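Local coordinates for protein similar to metal-dependent hydrolase (PDB 3ESH) that is probably a metal-dependent hydrolase of the metallo-beta-lactamase superfamily, with a substrate that is not established, at residues P173-H181 with H189-Q197; M1-Y10 with W246-A257. All coordinates share one frame; numbering follows the deposited sequence.

Contact 1: P173-H181 with H189-Q197; sequences PVPGIKMQH and HTIITIESQ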
loop_
_atom_site.group_PDB
_atom_site.type_symbol
_atom_site.label_atom_id
_atom_site.label_comp_id
_atom_site.label_asym_id
_atom_site.label_seq_id
_atom_site.Cartn_x
_atom_site.Cartn_y
_atom_site.Cartn_z
ATOM N N PRO A 173 -20.902 -9.469 -18.200
ATOM C CA PRO A 173 -21.190 -9.192 -19.615
ATOM C C PRO A 173 -22.656 -9.427 -19.988
ATOM O O PRO A 173 -23.386 -8.489 -20.312
ATOM C CB PRO A 173 -20.266 -10.154 -20.350
ATOM C CG PRO A 173 -19.138 -10.336 -19.402
ATOM C CD PRO A 173 -19.835 -10.478 -18.091
ATOM N N VAL A 174 -23.058 -10.693 -19.966
ATOM C CA VAL A 174 -24.431 -11.096 -20.261
ATOM C C VAL A 174 -24.859 -11.828 -18.986
ATOM O O VAL A 174 -24.022 -12.424 -18.310
ATOM C CB VAL A 174 -24.471 -12.041 -21.495
ATOM C CG1 VAL A 174 -23.630 -11.448 -22.630
ATOM C CG2 VAL A 174 -23.960 -13.413 -21.134
ATOM N N PRO A 175 -26.153 -11.793 -18.628
ATOM C CA PRO A 175 -26.574 -12.481 -17.403
ATOM C C PRO A 175 -26.013 -13.891 -17.233
ATOM O O PRO A 175 -25.954 -14.671 -18.193
ATOM C CB PRO A 175 -28.100 -12.462 -17.513
ATOM C CG PRO A 175 -28.353 -11.155 -18.206
ATOM C CD PRO A 175 -27.318 -11.208 -19.317
ATOM N N GLY A 176 -25.600 -14.210 -16.009
ATOM C CA GLY A 176 -25.066 -15.533 -15.739
ATOM C C GLY A 176 -23.558 -15.702 -15.896
ATOM O O GLY A 176 -22.968 -16.630 -15.325
ATOM N N ILE A 177 -22.928 -14.823 -16.667
ATOM C CA ILE A 177 -21.489 -14.901 -16.876
ATOM C C ILE A 177 -20.821 -13.812 -16.042
ATOM O O ILE A 177 -21.016 -12.629 -16.298
ATOM C CB ILE A 177 -21.122 -14.676 -18.348
ATOM C CG1 ILE A 177 -22.089 -15.439 -19.267
ATOM C CG2 ILE A 177 -19.695 -15.124 -18.595
ATOM C CD1 ILE A 177 -21.975 -16.935 -19.213
ATOM N N LYS A 178 -20.036 -14.210 -15.042
ATOM C CA LYS A 178 -19.375 -13.235 -14.171
ATOM C C LYS A 178 -17.847 -13.330 -14.141
ATOM O O LYS A 178 -17.285 -14.355 -13.763
ATOM C CB LYS A 178 -19.919 -13.352 -12.740
ATOM C CG LYS A 178 -21.448 -13.246 -12.650
ATOM C CD LYS A 178 -21.941 -13.137 -11.213
ATOM C CE LYS A 178 -23.472 -13.086 -11.151
ATOM N NZ LYS A 178 -24.027 -12.879 -9.777
HETATM N N MSE A 179 -17.184 -12.253 -14.547
HETATM C CA MSE A 179 -15.721 -12.204 -14.552
HETATM C C MSE A 179 -15.251 -11.639 -13.223
HETATM O O MSE A 179 -15.901 -10.761 -12.660
HETATM C CB MSE A 179 -15.237 -11.315 -15.689
HETATM C CG MSE A 179 -15.693 -11.837 -17.001
HETATM SE SE MSE A 179 -15.193 -10.608 -18.367
HETATM C CE MSE A 179 -13.473 -11.261 -18.725
ATOM N N GLN A 180 -14.121 -12.123 -12.725
ATOM C CA GLN A 180 -13.620 -11.652 -11.434
ATOM C C GLN A 180 -12.093 -11.636 -11.293
ATOM O O GLN A 180 -11.422 -12.661 -11.402
ATOM C CB GLN A 180 -14.242 -12.509 -10.335
ATOM C CG GLN A 180 -13.852 -12.114 -8.943
ATOM C CD GLN A 180 -14.514 -12.998 -7.902
ATOM O OE1 GLN A 180 -14.027 -13.122 -6.773
ATOM N NE2 GLN A 180 -15.637 -13.616 -8.275
ATOM N N HIS A 181 -11.560 -10.452 -11.042
ATOM C CA HIS A 181 -10.122 -10.237 -10.883
ATOM C C HIS A 181 -9.547 -11.110 -9.770
ATOM O O HIS A 181 -9.920 -10.958 -8.615
ATOM C CB HIS A 181 -9.868 -8.754 -10.563
ATOM C CG HIS A 181 -8.418 -8.389 -10.453
ATOM N ND1 HIS A 181 -7.453 -8.905 -11.285
ATOM C CD2 HIS A 181 -7.791 -7.488 -9.660
ATOM C CE1 HIS A 181 -6.290 -8.336 -11.014
ATOM N NE2 HIS A 181 -6.469 -7.472 -10.034
ATOM N N HIS A 189 -4.807 -11.265 -13.759
ATOM C CA HIS A 189 -5.480 -12.515 -14.061
ATOM C C HIS A 189 -6.917 -12.527 -13.567
ATOM O O HIS A 189 -7.215 -12.049 -12.469
ATOM C CB HIS A 189 -4.709 -13.683 -13.472
ATOM C CG HIS A 189 -5.269 -15.021 -13.845
ATOM N ND1 HIS A 189 -6.381 -15.555 -13.235
ATOM C CD2 HIS A 189 -4.862 -15.929 -14.763
ATOM C CE1 HIS A 189 -6.638 -16.742 -13.758
ATOM N NE2 HIS A 189 -5.731 -16.990 -14.684
ATOM N N THR A 190 -7.795 -13.104 -14.391
ATOM C CA THR A 190 -9.226 -13.173 -14.131
ATOM C C THR A 190 -9.816 -14.590 -14.240
ATOM O O THR A 190 -9.356 -15.411 -15.030
ATOM C CB THR A 190 -9.976 -12.224 -15.132
ATOM O OG1 THR A 190 -9.500 -10.881 -14.969
ATOM C CG2 THR A 190 -11.484 -12.246 -14.909
ATOM N N ILE A 191 -10.832 -14.876 -13.433
ATOM C CA ILE A 191 -11.503 -16.165 -13.487
ATOM C C ILE A 191 -12.936 -15.885 -13.926
ATOM O O ILE A 191 -13.431 -14.784 -13.758
ATOM C CB ILE A 191 -11.502 -16.878 -12.113
ATOM C CG1 ILE A 191 -12.321 -16.091 -11.104
ATOM C CG2 ILE A 191 -10.072 -17.010 -11.595
ATOM C CD1 ILE A 191 -12.850 -16.936 -10.002
ATOM N N ILE A 192 -13.614 -16.874 -14.484
ATOM C CA ILE A 192 -14.979 -16.671 -14.962
ATOM C C ILE A 192 -15.931 -17.750 -14.449
ATOM O O ILE A 192 -15.581 -18.930 -14.392
ATOM C CB ILE A 192 -14.995 -16.652 -16.516
ATOM C CG1 ILE A 192 -14.044 -15.557 -17.018
ATOM C CG2 ILE A 192 -16.395 -16.410 -17.027
ATOM C CD1 ILE A 192 -13.578 -15.721 -18.456
ATOM N N THR A 193 -17.132 -17.344 -14.065
ATOM C CA THR A 193 -18.133 -18.280 -13.574
ATOM C C THR A 193 -19.374 -18.223 -14.462
ATOM O O THR A 193 -19.736 -17.160 -14.970
ATOM C CB THR A 193 -18.550 -17.964 -12.120
ATOM O OG1 THR A 193 -18.997 -16.611 -12.036
ATOM C CG2 THR A 193 -17.386 -18.164 -11.167
ATOM N N ILE A 194 -20.017 -19.372 -14.640
ATOM C CA ILE A 194 -21.218 -19.476 -15.456
ATOM C C ILE A 194 -22.336 -20.075 -14.614
ATOM O O ILE A 194 -22.141 -21.098 -13.964
ATOM C CB ILE A 194 -20.966 -20.388 -16.665
ATOM C CG1 ILE A 194 -19.628 -20.031 -17.302
ATOM C CG2 ILE A 194 -22.068 -20.220 -17.687
ATOM C CD1 ILE A 194 -19.206 -20.949 -18.420
ATOM N N GLU A 195 -23.503 -19.440 -14.620
ATOM C CA GLU A 195 -24.648 -19.932 -13.853
ATOM C C GLU A 195 -25.953 -19.786 -14.620
ATOM O O GLU A 195 -26.267 -18.715 -15.105
ATOM C CB GLU A 195 -24.762 -19.189 -12.523
ATOM C CG GLU A 195 -23.720 -19.584 -11.485
ATOM C CD GLU A 195 -23.750 -18.692 -10.237
ATOM O OE1 GLU A 195 -23.061 -17.641 -10.232
ATOM O OE2 GLU A 195 -24.469 -19.036 -9.270
ATOM N N SER A 196 -26.696 -20.882 -14.737
ATOM C CA SER A 196 -27.991 -20.905 -15.418
ATOM C C SER A 196 -28.825 -21.920 -14.649
ATOM O O SER A 196 -28.337 -23.010 -14.346
ATOM C CB SER A 196 -27.836 -21.342 -16.876
ATOM O OG SER A 196 -29.031 -21.099 -17.613
ATOM N N GLN A 197 -30.073 -21.579 -14.338
ATOM C CA GLN A 197 -30.914 -22.476 -13.551
ATOM C C GLN A 197 -30.157 -22.657 -12.239
ATOM O O GLN A 197 -29.679 -21.683 -11.656
ATOM C CB GLN A 197 -31.068 -23.845 -14.226
ATOM C CG GLN A 197 -32.309 -24.010 -15.070
ATOM C CD GLN A 197 -32.415 -22.973 -16.162
ATOM O OE1 GLN A 197 -32.661 -21.793 -15.894
ATOM N NE2 GLN A 197 -32.227 -23.403 -17.402
#
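The beta hairpin of strands 177-181 and 190-196 lies in one of the two facing sheets of the metallo-beta-lactamase alpha-beta/beta-alpha sandwich, its strands antiparallel at 157°. Backbone bonds run in reciprocal pairs at Lys178-Thr193 and Gln180-Ile191, with Lys178 N 3.0 Å from Thr193 O. Beyond the last paired residues, Glu195 N donates to Gly176 O (2.9 Å), tying down the end of the type II turn Val174-Ile177, in which Gly176 has positive phi.

Ile177, Met179 (a selenomethionine), Ile192 and Ile194 share one face. Ile177 bends its CD1 across to Ile194 CG2 (3.6 Å), the two side chains lying side by side, while its CG2 meets CG2 of Ile192 obliquely at 3.9 Å. Met179 runs alongside Ile192. Leu105 of the facing sheet packs on Ile177, Met179 and Ile192. On the other face Thr193 places OG1 between its backbone N and carbonyl carbon (chi1 55°), from where it makes a weak second bond to Lys178 O at 3.3 Å; Phe240 of helix 226-242 touches this threonine.

At the far end His181 ND1 gives a weak bond to His189 O (3.4 Å). The His189 ring itself is bonded through ND1 to Ser182 OG, beside the possible metal site of His110, His185 and Asp206. The face toward the sandwich interior is thus apolar from Ile177 and Ile194 to Met179 and Ile192 and turns polar at the His181-Thr190 end, whereas the helix-side face is mixed, with Lys178, Gln180 and Thr193 beside Ile191.

Contact 2: M1-Y10 with W246-A257; sequences MKIGDISIHY and WFLFYHDENYFA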
loop_
_atom_site.group_PDB
_atom_site.type_symbol
_atom_site.label_atom_id
_atom_site.label_comp_id
_atom_site.label_asym_id
_atom_site.label_seq_id
_atom_site.Cartn_x
_atom_site.Cartn_y
_atom_site.Cartn_z
HETATM N N MSE A 1 -21.706 -30.173 -23.109
HETATM C CA MSE A 1 -21.943 -29.660 -21.728
HETATM C C MSE A 1 -23.130 -28.713 -21.665
HETATM O O MSE A 1 -23.303 -27.872 -22.536
HETATM C CB MSE A 1 -20.702 -28.917 -21.222
HETATM C CG MSE A 1 -19.825 -29.688 -20.249
HETATM SE SE MSE A 1 -19.855 -28.896 -18.473
HETATM C CE MSE A 1 -19.461 -27.073 -18.955
ATOM N N LYS A 2 -23.950 -28.852 -20.632
ATOM C CA LYS A 2 -25.082 -27.955 -20.466
ATOM C C LYS A 2 -25.242 -27.498 -19.015
ATOM O O LYS A 2 -25.323 -28.310 -18.098
ATOM C CB LYS A 2 -26.387 -28.598 -20.961
ATOM C CG LYS A 2 -26.896 -29.782 -20.144
ATOM C CD LYS A 2 -28.427 -29.912 -20.242
ATOM C CE LYS A 2 -28.922 -30.324 -21.634
ATOM N NZ LYS A 2 -28.741 -31.779 -21.928
ATOM N N ILE A 3 -25.240 -26.185 -18.820
ATOM C CA ILE A 3 -25.434 -25.590 -17.504
ATOM C C ILE A 3 -26.746 -24.839 -17.665
ATOM O O ILE A 3 -26.782 -23.773 -18.272
ATOM C CB ILE A 3 -24.290 -24.586 -17.119
ATOM C CG1 ILE A 3 -22.998 -25.333 -16.807
ATOM C CG2 ILE A 3 -24.664 -23.795 -15.893
ATOM C CD1 ILE A 3 -22.313 -25.880 -18.010
ATOM N N GLY A 4 -27.827 -25.408 -17.145
ATOM C CA GLY A 4 -29.119 -24.758 -17.277
ATOM C C GLY A 4 -29.425 -24.515 -18.744
ATOM O O GLY A 4 -29.374 -25.445 -19.554
ATOM N N ASP A 5 -29.720 -23.265 -19.098
ATOM C CA ASP A 5 -30.028 -22.924 -20.486
ATOM C C ASP A 5 -28.762 -22.677 -21.286
ATOM O O ASP A 5 -28.818 -22.519 -22.508
ATOM C CB ASP A 5 -30.901 -21.665 -20.563
ATOM C CG ASP A 5 -32.224 -21.820 -19.829
ATOM O OD1 ASP A 5 -32.853 -22.897 -19.938
ATOM O OD2 ASP A 5 -32.642 -20.855 -19.148
ATOM N N ILE A 6 -27.622 -22.643 -20.601
ATOM C CA ILE A 6 -26.353 -22.380 -21.268
ATOM C C ILE A 6 -25.638 -23.622 -21.789
ATOM O O ILE A 6 -25.512 -24.630 -21.089
ATOM C CB ILE A 6 -25.389 -21.600 -20.332
ATOM C CG1 ILE A 6 -26.062 -20.301 -19.861
ATOM C CG2 ILE A 6 -24.088 -21.298 -21.058
ATOM C CD1 ILE A 6 -25.203 -19.429 -18.967
ATOM N N SER A 7 -25.170 -23.540 -23.030
ATOM C CA SER A 7 -24.441 -24.639 -23.635
ATOM C C SER A 7 -22.933 -24.310 -23.589
ATOM O O SER A 7 -22.515 -23.211 -23.948
ATOM C CB SER A 7 -24.922 -24.840 -25.068
ATOM O OG SER A 7 -24.400 -26.034 -25.613
ATOM N N ILE A 8 -22.124 -25.262 -23.139
ATOM C CA ILE A 8 -20.684 -25.047 -23.027
ATOM C C ILE A 8 -19.894 -26.089 -23.817
ATOM O O ILE A 8 -20.166 -27.273 -23.701
ATOM C CB ILE A 8 -20.228 -25.122 -21.551
ATOM C CG1 ILE A 8 -20.913 -24.031 -20.719
ATOM C CG2 ILE A 8 -18.726 -24.977 -21.470
ATOM C CD1 ILE A 8 -20.485 -22.626 -21.069
ATOM N N HIS A 9 -18.922 -25.642 -24.611
ATOM C CA HIS A 9 -18.081 -26.540 -25.399
ATOM C C HIS A 9 -16.660 -26.019 -25.489
ATOM O O HIS A 9 -16.385 -24.879 -25.130
ATOM C CB HIS A 9 -18.610 -26.697 -26.824
ATOM C CG HIS A 9 -19.995 -27.252 -26.899
ATOM N ND1 HIS A 9 -21.111 -26.457 -27.038
ATOM C CD2 HIS A 9 -20.445 -28.525 -26.813
ATOM C CE1 HIS A 9 -22.192 -27.216 -27.035
ATOM N NE2 HIS A 9 -21.817 -28.474 -26.899
ATOM N N TYR A 10 -15.755 -26.856 -25.976
ATOM C CA TYR A 10 -14.371 -26.446 -26.134
ATOM C C TYR A 10 -13.997 -26.406 -27.620
ATOM O O TYR A 10 -14.604 -27.099 -28.441
ATOM C CB TYR A 10 -13.435 -27.375 -25.341
ATOM C CG TYR A 10 -13.448 -28.828 -25.747
ATOM C CD1 TYR A 10 -12.876 -29.244 -26.951
ATOM C CD2 TYR A 10 -14.013 -29.796 -24.920
ATOM C CE1 TYR A 10 -12.864 -30.593 -27.318
ATOM C CE2 TYR A 10 -14.006 -31.145 -25.273
ATOM C CZ TYR A 10 -13.432 -31.541 -26.472
ATOM O OH TYR A 10 -13.427 -32.879 -26.820
ATOM N N TRP A 246 -18.901 -27.110 -11.699
ATOM C CA TRP A 246 -18.201 -27.882 -12.705
ATOM C C TRP A 246 -16.949 -27.057 -12.956
ATOM O O TRP A 246 -17.036 -25.846 -13.156
ATOM C CB TRP A 246 -19.000 -27.956 -14.003
ATOM C CG TRP A 246 -19.947 -29.098 -14.075
ATOM C CD1 TRP A 246 -21.278 -29.083 -13.779
ATOM C CD2 TRP A 246 -19.636 -30.430 -14.471
ATOM N NE1 TRP A 246 -21.816 -30.329 -13.971
ATOM C CE2 TRP A 246 -20.825 -31.177 -14.395
ATOM C CE3 TRP A 246 -18.459 -31.068 -14.881
ATOM C CZ2 TRP A 246 -20.879 -32.536 -14.720
ATOM C CZ3 TRP A 246 -18.514 -32.420 -15.203
ATOM C CH2 TRP A 246 -19.718 -33.137 -15.119
ATOM N N PHE A 247 -15.785 -27.691 -12.927
ATOM C CA PHE A 247 -14.552 -26.968 -13.178
ATOM C C PHE A 247 -14.187 -27.164 -14.635
ATOM O O PHE A 247 -14.007 -28.295 -15.087
ATOM C CB PHE A 247 -13.437 -27.492 -12.278
ATOM C CG PHE A 247 -13.529 -27.019 -10.849
ATOM C CD1 PHE A 247 -12.878 -25.864 -10.444
ATOM C CD2 PHE A 247 -14.257 -27.739 -9.906
ATOM C CE1 PHE A 247 -12.938 -25.432 -9.130
ATOM C CE2 PHE A 247 -14.327 -27.317 -8.583
ATOM C CZ PHE A 247 -13.667 -26.162 -8.194
ATOM N N LEU A 248 -14.104 -26.063 -15.377
ATOM C CA LEU A 248 -13.752 -26.107 -16.792
ATOM C C LEU A 248 -12.255 -25.835 -16.963
ATOM O O LEU A 248 -11.676 -25.010 -16.251
ATOM C CB LEU A 248 -14.555 -25.070 -17.570
ATOM C CG LEU A 248 -16.078 -25.123 -17.411
ATOM C CD1 LEU A 248 -16.742 -24.086 -18.317
ATOM C CD2 LEU A 248 -16.568 -26.518 -17.748
ATOM N N PHE A 249 -11.631 -26.526 -17.912
ATOM C CA PHE A 249 -10.210 -26.371 -18.162
ATOM C C PHE A 249 -9.890 -25.966 -19.582
ATOM O O PHE A 249 -10.614 -26.294 -20.517
ATOM C CB PHE A 249 -9.488 -27.660 -17.804
ATOM C CG PHE A 249 -9.544 -27.978 -16.343
ATOM C CD1 PHE A 249 -8.671 -27.343 -15.448
ATOM C CD2 PHE A 249 -10.518 -28.850 -15.841
ATOM C CE1 PHE A 249 -8.768 -27.569 -14.081
ATOM C CE2 PHE A 249 -10.618 -29.083 -14.480
ATOM C CZ PHE A 249 -9.745 -28.439 -13.592
ATOM N N TYR A 250 -8.790 -25.243 -19.726
ATOM C CA TYR A 250 -8.343 -24.734 -21.009
ATOM C C TYR A 250 -7.072 -25.463 -21.406
ATOM O O TYR A 250 -6.841 -25.705 -22.584
ATOM C CB TYR A 250 -8.061 -23.232 -20.867
ATOM C CG TYR A 250 -7.466 -22.530 -22.076
ATOM C CD1 TYR A 250 -8.282 -21.957 -23.051
ATOM C CD2 TYR A 250 -6.085 -22.378 -22.204
ATOM C CE1 TYR A 250 -7.734 -21.238 -24.120
ATOM C CE2 TYR A 250 -5.531 -21.662 -23.264
ATOM C CZ TYR A 250 -6.361 -21.093 -24.217
ATOM O OH TYR A 250 -5.806 -20.362 -25.240
ATOM N N HIS A 251 -6.268 -25.810 -20.398
ATOM C CA HIS A 251 -4.978 -26.480 -20.589
ATOM C C HIS A 251 -4.901 -27.974 -20.300
ATOM O O HIS A 251 -3.893 -28.602 -20.638
ATOM C CB HIS A 251 -3.894 -25.831 -19.717
ATOM C CG HIS A 251 -3.403 -24.512 -20.217
ATOM N ND1 HIS A 251 -3.070 -24.295 -21.535
ATOM C CD2 HIS A 251 -3.130 -23.361 -19.564
ATOM C CE1 HIS A 251 -2.608 -23.063 -21.671
ATOM N NE2 HIS A 251 -2.634 -22.476 -20.487
ATOM N N ASP A 252 -5.904 -28.552 -19.652
ATOM C CA ASP A 252 -5.804 -29.972 -19.324
ATOM C C ASP A 252 -5.954 -30.874 -20.557
ATOM O O ASP A 252 -6.979 -30.856 -21.227
ATOM C CB ASP A 252 -6.830 -30.332 -18.234
ATOM C CG ASP A 252 -6.449 -31.589 -17.467
ATOM O OD1 ASP A 252 -6.604 -31.606 -16.224
ATOM O OD2 ASP A 252 -5.998 -32.561 -18.114
ATOM N N GLU A 253 -4.931 -31.670 -20.846
ATOM C CA GLU A 253 -4.969 -32.553 -22.008
ATOM C C GLU A 253 -5.980 -33.689 -21.932
ATOM O O GLU A 253 -6.528 -34.091 -22.956
ATOM C CB GLU A 253 -3.589 -33.162 -22.286
ATOM C CG GLU A 253 -3.058 -34.074 -21.180
ATOM C CD GLU A 253 -1.703 -34.704 -21.516
ATOM O OE1 GLU A 253 -0.962 -35.061 -20.560
ATOM O OE2 GLU A 253 -1.386 -34.851 -22.719
ATOM N N ASN A 254 -6.235 -34.194 -20.732
ATOM C CA ASN A 254 -7.157 -35.308 -20.561
ATOM C C ASN A 254 -8.600 -34.885 -20.424
ATOM O O ASN A 254 -9.477 -35.398 -21.118
ATOM C CB ASN A 254 -6.784 -36.123 -19.319
ATOM C CG ASN A 254 -5.294 -36.289 -19.160
ATOM O OD1 ASN A 254 -4.690 -35.772 -18.207
ATOM N ND2 ASN A 254 -4.678 -36.996 -20.101
ATOM N N TYR A 255 -8.830 -33.943 -19.518
ATOM C CA TYR A 255 -10.167 -33.483 -19.205
ATOM C C TYR A 255 -10.498 -32.062 -19.599
ATOM O O TYR A 255 -9.635 -31.187 -19.629
ATOM C CB TYR A 255 -10.385 -33.640 -17.708
ATOM C CG TYR A 255 -9.829 -34.927 -17.170
ATOM C CD1 TYR A 255 -10.419 -36.142 -17.496
ATOM C CD2 TYR A 255 -8.684 -34.939 -16.379
ATOM C CE1 TYR A 255 -9.881 -37.349 -17.051
ATOM C CE2 TYR A 255 -8.134 -36.136 -15.925
ATOM C CZ TYR A 255 -8.738 -37.339 -16.270
ATOM O OH TYR A 255 -8.197 -38.531 -15.853
ATOM N N PHE A 256 -11.772 -31.849 -19.884
ATOM C CA PHE A 256 -12.292 -30.546 -20.246
ATOM C C PHE A 256 -13.003 -29.998 -19.020
ATOM O O PHE A 256 -13.021 -28.799 -18.784
ATOM C CB PHE A 256 -13.282 -30.684 -21.393
ATOM C CG PHE A 256 -14.293 -29.583 -21.457
ATOM C CD1 PHE A 256 -13.904 -28.269 -21.697
ATOM C CD2 PHE A 256 -15.646 -29.860 -21.290
ATOM C CE1 PHE A 256 -14.850 -27.250 -21.765
ATOM C CE2 PHE A 256 -16.598 -28.841 -21.359
ATOM C CZ PHE A 256 -16.198 -27.533 -21.598
ATOM N N ALA A 257 -13.606 -30.887 -18.242
ATOM C CA ALA A 257 -14.303 -30.468 -17.033
ATOM C C ALA A 257 -14.211 -31.527 -15.947
ATOM O O ALA A 257 -13.817 -32.664 -16.197
ATOM C CB ALA A 257 -15.758 -30.171 -17.343
#
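Phe256 and Met1 (a selenomethionine) meet where the N-terminal beta hairpin, strands 2-3 and 6-10 joined by a type II' turn, packs against strands 246-248 and 255-259 of the opposite sheet of the metallo-beta-lactamase sandwich. Phe256 lies at a classic beta bulge, where it and Ala257 both face Ile271 of the adjoining strand 269-272. Its CG stands anti to the backbone N (chi1 155°), and the ring is thereby carried toward the hairpin, where Met1 and Ile8 meet its rim and Tyr10 one face.

At the rim, CG of Met1 approaches CE2 of Phe256 at 3.5 Å near the ring plane, and Ile8 sends CG2 to CZ at 3.6 Å, its side chain crossing the phenyl at about a right angle. Backbone pairing of Met1 with Ile8 within the hairpin sets these two next to each other. Beyond the phenyl the Met1 chain bends twice, and its selenium comes to rest above the indole of Trp246, 4.6 Å from the centroid of the five-membered ring and 23° off the ring normal, a Met-aromatic contact. The same Met1 SE lies 4.1 Å from CD2 of Leu248, which also takes Ile8 CG2 against its CD1 (3.8 Å). Leu248 and Ile8 both touch Ile51 and Ile194, and the contact thus runs on into the interior between the sheets.

Tyr10 approaches Phe256 differently. The two rings are inclined at 59° with centroids 5.2 Å apart, neither stacked nor perpendicular, and Arg273 makes a cation-pi contact with the tyrosine. It is the edge of Tyr10 that touches, CD2 sitting over one face of the Phe256 ring, 3.5 Å from CG.

How the contacts relate
Contact 1 joins neighbouring strands within one sheet, whereas contact 2 joins strands of the two facing sheets, so the first combines backbone hydrogen bonds with side-chain packing and the second rests on apolar and aromatic side chains alone. Contact 1 is the more buried; contact 2 has a partly exposed side at Met1, Tyr10 and Trp246. Both reach the same sheet, through 177-181 and 190-196 in one and 246-248 and 255-259 in the other, and Ile194 of contact 1 also packs on Ile6 of the N-terminal hairpin. Their ends touch as well: Ser196 OG and Asp5 N form a probable hydrogen bond of 2.7 Å. In sequence, contact 1 is nested within the chain closed by contact 2.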